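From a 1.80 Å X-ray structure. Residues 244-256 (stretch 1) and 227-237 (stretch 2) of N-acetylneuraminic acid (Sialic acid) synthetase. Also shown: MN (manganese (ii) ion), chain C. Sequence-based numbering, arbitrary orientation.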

# COMPACT_ATOMS: atom_id res chain seq x y z
N GLU A 244 8.57 -24.62 -1.12
CA GLU A 244 8.26 -23.82 -2.31
C GLU A 244 7.79 -22.41 -1.94
O GLU A 244 8.03 -21.47 -2.70
CB GLU A 244 7.21 -24.52 -3.17
N ILE A 245 7.14 -22.25 -0.79
CA ILE A 245 6.67 -20.93 -0.37
C ILE A 245 7.56 -20.32 0.70
O ILE A 245 7.17 -19.32 1.33
CB ILE A 245 5.21 -20.98 0.11
CG1 ILE A 245 5.06 -21.90 1.32
CG2 ILE A 245 4.28 -21.41 -1.02
CD1 ILE A 245 3.77 -21.65 2.09
N SER A 246 8.75 -20.86 0.92
CA SER A 246 9.60 -20.41 2.01
C SER A 246 10.74 -19.52 1.51
O SER A 246 11.35 -19.80 0.48
CB SER A 246 10.18 -21.60 2.78
OG SER A 246 9.15 -22.33 3.42
N ALA A 247 11.02 -18.46 2.27
CA ALA A 247 12.12 -17.55 1.98
C ALA A 247 13.40 -18.06 2.63
O ALA A 247 13.38 -18.54 3.76
CB ALA A 247 11.79 -16.16 2.51
N GLU A 248 14.51 -17.95 1.91
CA GLU A 248 15.80 -18.31 2.47
C GLU A 248 16.34 -17.14 3.31
O GLU A 248 15.79 -16.05 3.28
CB GLU A 248 16.75 -18.72 1.34
CG GLU A 248 16.39 -20.08 0.74
CD GLU A 248 17.31 -20.48 -0.40
OE1 GLU A 248 18.04 -19.61 -0.92
OE2 GLU A 248 17.28 -21.67 -0.77
N PRO A 249 17.40 -17.36 4.10
CA PRO A 249 17.85 -16.29 5.01
C PRO A 249 18.17 -14.96 4.34
O PRO A 249 17.80 -13.91 4.88
CB PRO A 249 19.09 -16.90 5.67
CG PRO A 249 18.81 -18.36 5.67
CD PRO A 249 18.12 -18.62 4.36
N LYS A 250 18.85 -14.96 3.19
CA LYS A 250 19.14 -13.69 2.53
C LYS A 250 17.86 -13.00 2.06
O LYS A 250 17.78 -11.77 2.08
CB LYS A 250 20.10 -13.92 1.36
N GLU A 251 16.85 -13.78 1.66
CA GLU A 251 15.58 -13.18 1.27
C GLU A 251 14.81 -12.67 2.48
O GLU A 251 14.17 -11.61 2.42
CB GLU A 251 14.77 -14.21 0.47
CG GLU A 251 15.55 -14.75 -0.73
CD GLU A 251 15.01 -16.05 -1.28
OE1 GLU A 251 14.29 -16.76 -0.55
OE2 GLU A 251 15.31 -16.37 -2.45
N LEU A 252 14.86 -13.40 3.60
CA LEU A 252 14.29 -12.89 4.85
C LEU A 252 14.95 -11.58 5.26
O LEU A 252 14.27 -10.65 5.72
CB LEU A 252 14.43 -13.94 5.95
CG LEU A 252 13.86 -13.62 7.34
CD1 LEU A 252 12.37 -13.35 7.29
CD2 LEU A 252 14.17 -14.75 8.32
N ALA A 253 16.27 -11.50 5.14
CA ALA A 253 16.97 -10.26 5.50
C ALA A 253 16.53 -9.12 4.59
O ALA A 253 16.39 -7.98 5.05
CB ALA A 253 18.48 -10.47 5.41
N LYS A 254 16.34 -9.40 3.30
CA LYS A 254 15.84 -8.37 2.40
C LYS A 254 14.41 -7.97 2.74
O LYS A 254 14.05 -6.79 2.64
CB LYS A 254 15.93 -8.87 0.95
CG LYS A 254 15.55 -7.86 -0.10
CD LYS A 254 16.56 -6.73 -0.11
CE LYS A 254 17.00 -6.38 -1.52
NZ LYS A 254 18.09 -5.37 -1.50
N LEU A 255 13.58 -8.94 3.15
CA LEU A 255 12.23 -8.61 3.61
C LEU A 255 12.28 -7.63 4.77
O LEU A 255 11.52 -6.65 4.81
CB LEU A 255 11.48 -9.88 4.02
CG LEU A 255 10.07 -9.72 4.61
CD1 LEU A 255 9.08 -9.07 3.63
CD2 LEU A 255 9.56 -11.10 5.05
N VAL A 256 13.19 -7.86 5.71
CA VAL A 256 13.30 -6.98 6.87
C VAL A 256 13.72 -5.58 6.43
O VAL A 256 13.12 -4.58 6.85
CB VAL A 256 14.28 -7.57 7.90
CG1 VAL A 256 14.61 -6.54 8.98
CG2 VAL A 256 13.68 -8.85 8.53
MN MN C . 1.35 -20.60 6.84
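Stretch 2, residues 227-237: IIEKHYTVDRT

Stretch 2 enters as a strand that includes Ile 228 and Lys 230, and its apolar contact with stretch 1 is built largely from helix side chains. Leu 252 and Leu 255, both t at chi1, point toward it: Leu 255 CD2 lies 4.2 Å from Ile 228 CG2 and 3.9 Å from Lys 230 CB, while Leu 252 CD2 covers one face of the Tyr 232 ring, 4.1 Å from its centroid. Pro 249 CG meets the edge of that ring, 4.1 Å from Tyr 232 CE1. Ile 245 CD1 sits over a face of the His 231 ring, 3.8 Å from its centroid, while His 231 NE2 binds the manganese ion at 2.2 Å.

The backbones pair before the helix begins. Ser 246 lies by His 231 and Glu 248 by Thr 233, so the chains run parallel here, joined by a single bridge of Ala 247 with Tyr 232. Ala 247 N donates to His 231 O (2.8 Å), and Ala 247 O accepts from Thr 233 N (3.0 Å).

At the polar edge, Arg 236 makes most of the contacts. Its N donates to Glu 248 OE2 (2.8 Å); NH1 reaches Ser 246 O (2.9 Å) and Glu 251 OE1 (2.8 Å), and NH2 reaches Glu 251 OE2 (2.9 Å), a two-pronged salt bridge. The rule: one backbone bridge aligns the chains, and one arginine fastens the helix start beside it.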

# COMPACT_ATOMS: atom_id res chain seq x y z
N ILE A 227 2.19 -6.32 10.82
CA ILE A 227 2.89 -7.56 11.14
C ILE A 227 3.01 -8.30 9.82
O ILE A 227 2.08 -8.27 9.01
CB ILE A 227 2.11 -8.42 12.17
CG1 ILE A 227 1.86 -7.65 13.47
CG2 ILE A 227 2.84 -9.73 12.45
CD1 ILE A 227 0.55 -6.84 13.49
N ILE A 228 4.15 -8.94 9.59
CA ILE A 228 4.35 -9.77 8.41
C ILE A 228 4.81 -11.14 8.88
O ILE A 228 5.77 -11.24 9.65
CB ILE A 228 5.37 -9.18 7.42
CG1 ILE A 228 4.84 -7.89 6.80
CG2 ILE A 228 5.72 -10.20 6.35
CD1 ILE A 228 3.71 -8.13 5.77
N GLU A 229 4.14 -12.19 8.40
CA GLU A 229 4.56 -13.56 8.61
C GLU A 229 4.93 -14.16 7.26
O GLU A 229 4.19 -14.00 6.28
CB GLU A 229 3.45 -14.38 9.28
CG GLU A 229 3.87 -15.79 9.62
CD GLU A 229 2.77 -16.58 10.31
OE1 GLU A 229 2.27 -17.55 9.71
OE2 GLU A 229 2.40 -16.22 11.44
N LYS A 230 6.09 -14.82 7.19
CA LYS A 230 6.59 -15.38 5.95
C LYS A 230 7.22 -16.73 6.24
O LYS A 230 8.03 -16.84 7.16
CB LYS A 230 7.61 -14.44 5.30
CG LYS A 230 8.34 -14.98 4.07
CD LYS A 230 7.42 -15.08 2.86
CE LYS A 230 8.06 -15.95 1.77
NZ LYS A 230 7.12 -16.15 0.61
N HIS A 231 6.83 -17.77 5.49
CA HIS A 231 7.46 -19.07 5.70
C HIS A 231 8.95 -18.98 5.39
O HIS A 231 9.39 -18.19 4.56
CB HIS A 231 6.81 -20.14 4.84
CG HIS A 231 5.47 -20.59 5.34
ND1 HIS A 231 5.25 -21.86 5.83
CD2 HIS A 231 4.29 -19.93 5.44
CE1 HIS A 231 3.98 -21.96 6.21
NE2 HIS A 231 3.38 -20.81 5.98
N TYR A 232 9.72 -19.84 6.06
CA TYR A 232 11.15 -19.63 6.17
C TYR A 232 11.87 -20.98 6.15
O TYR A 232 11.41 -21.96 6.74
CB TYR A 232 11.44 -18.82 7.44
CG TYR A 232 12.87 -18.87 7.92
CD1 TYR A 232 13.90 -18.37 7.13
CD2 TYR A 232 13.18 -19.38 9.17
CE1 TYR A 232 15.21 -18.41 7.57
CE2 TYR A 232 14.49 -19.41 9.62
CZ TYR A 232 15.50 -18.93 8.82
OH TYR A 232 16.80 -18.96 9.26
N THR A 233 12.99 -21.02 5.42
CA THR A 233 13.84 -22.19 5.32
C THR A 233 15.28 -21.71 5.28
O THR A 233 15.56 -20.61 4.80
CB THR A 233 13.53 -23.02 4.06
OG1 THR A 233 14.40 -24.15 3.98
CG2 THR A 233 13.69 -22.18 2.79
N VAL A 234 16.21 -22.53 5.79
CA VAL A 234 17.61 -22.15 5.59
C VAL A 234 18.12 -22.54 4.21
O VAL A 234 19.16 -22.04 3.79
CB VAL A 234 18.56 -22.72 6.65
CG1 VAL A 234 18.22 -22.16 8.03
CG2 VAL A 234 18.56 -24.24 6.62
N ASP A 235 17.39 -23.40 3.49
CA ASP A 235 17.87 -23.91 2.21
C ASP A 235 16.74 -24.62 1.46
O ASP A 235 16.33 -25.72 1.86
CB ASP A 235 19.05 -24.86 2.45
CG ASP A 235 19.74 -25.31 1.17
OD1 ASP A 235 19.31 -24.95 0.06
OD2 ASP A 235 20.74 -26.04 1.30
N ARG A 236 16.22 -24.01 0.39
CA ARG A 236 15.17 -24.66 -0.37
C ARG A 236 15.65 -25.96 -1.01
O ARG A 236 14.84 -26.87 -1.24
CB ARG A 236 14.62 -23.72 -1.46
CG ARG A 236 13.60 -22.71 -0.94
CD ARG A 236 12.85 -22.02 -2.08
NE ARG A 236 13.73 -21.13 -2.83
CZ ARG A 236 14.01 -19.88 -2.48
NH1 ARG A 236 13.47 -19.34 -1.39
NH2 ARG A 236 14.83 -19.15 -3.23
N THR A 237 16.95 -26.08 -1.30
CA THR A 237 17.43 -27.29 -1.97
C THR A 237 17.27 -28.53 -1.11
O THR A 237 17.31 -29.64 -1.66
CB THR A 237 18.90 -27.14 -2.37
OG1 THR A 237 19.73 -27.19 -1.20
CG2 THR A 237 19.14 -25.84 -3.10
O HOH W 1 2.08 -19.01 7.72
O HOH W 2 5.52 -17.76 2.76
O HOH W 3 8.42 -23.06 6.19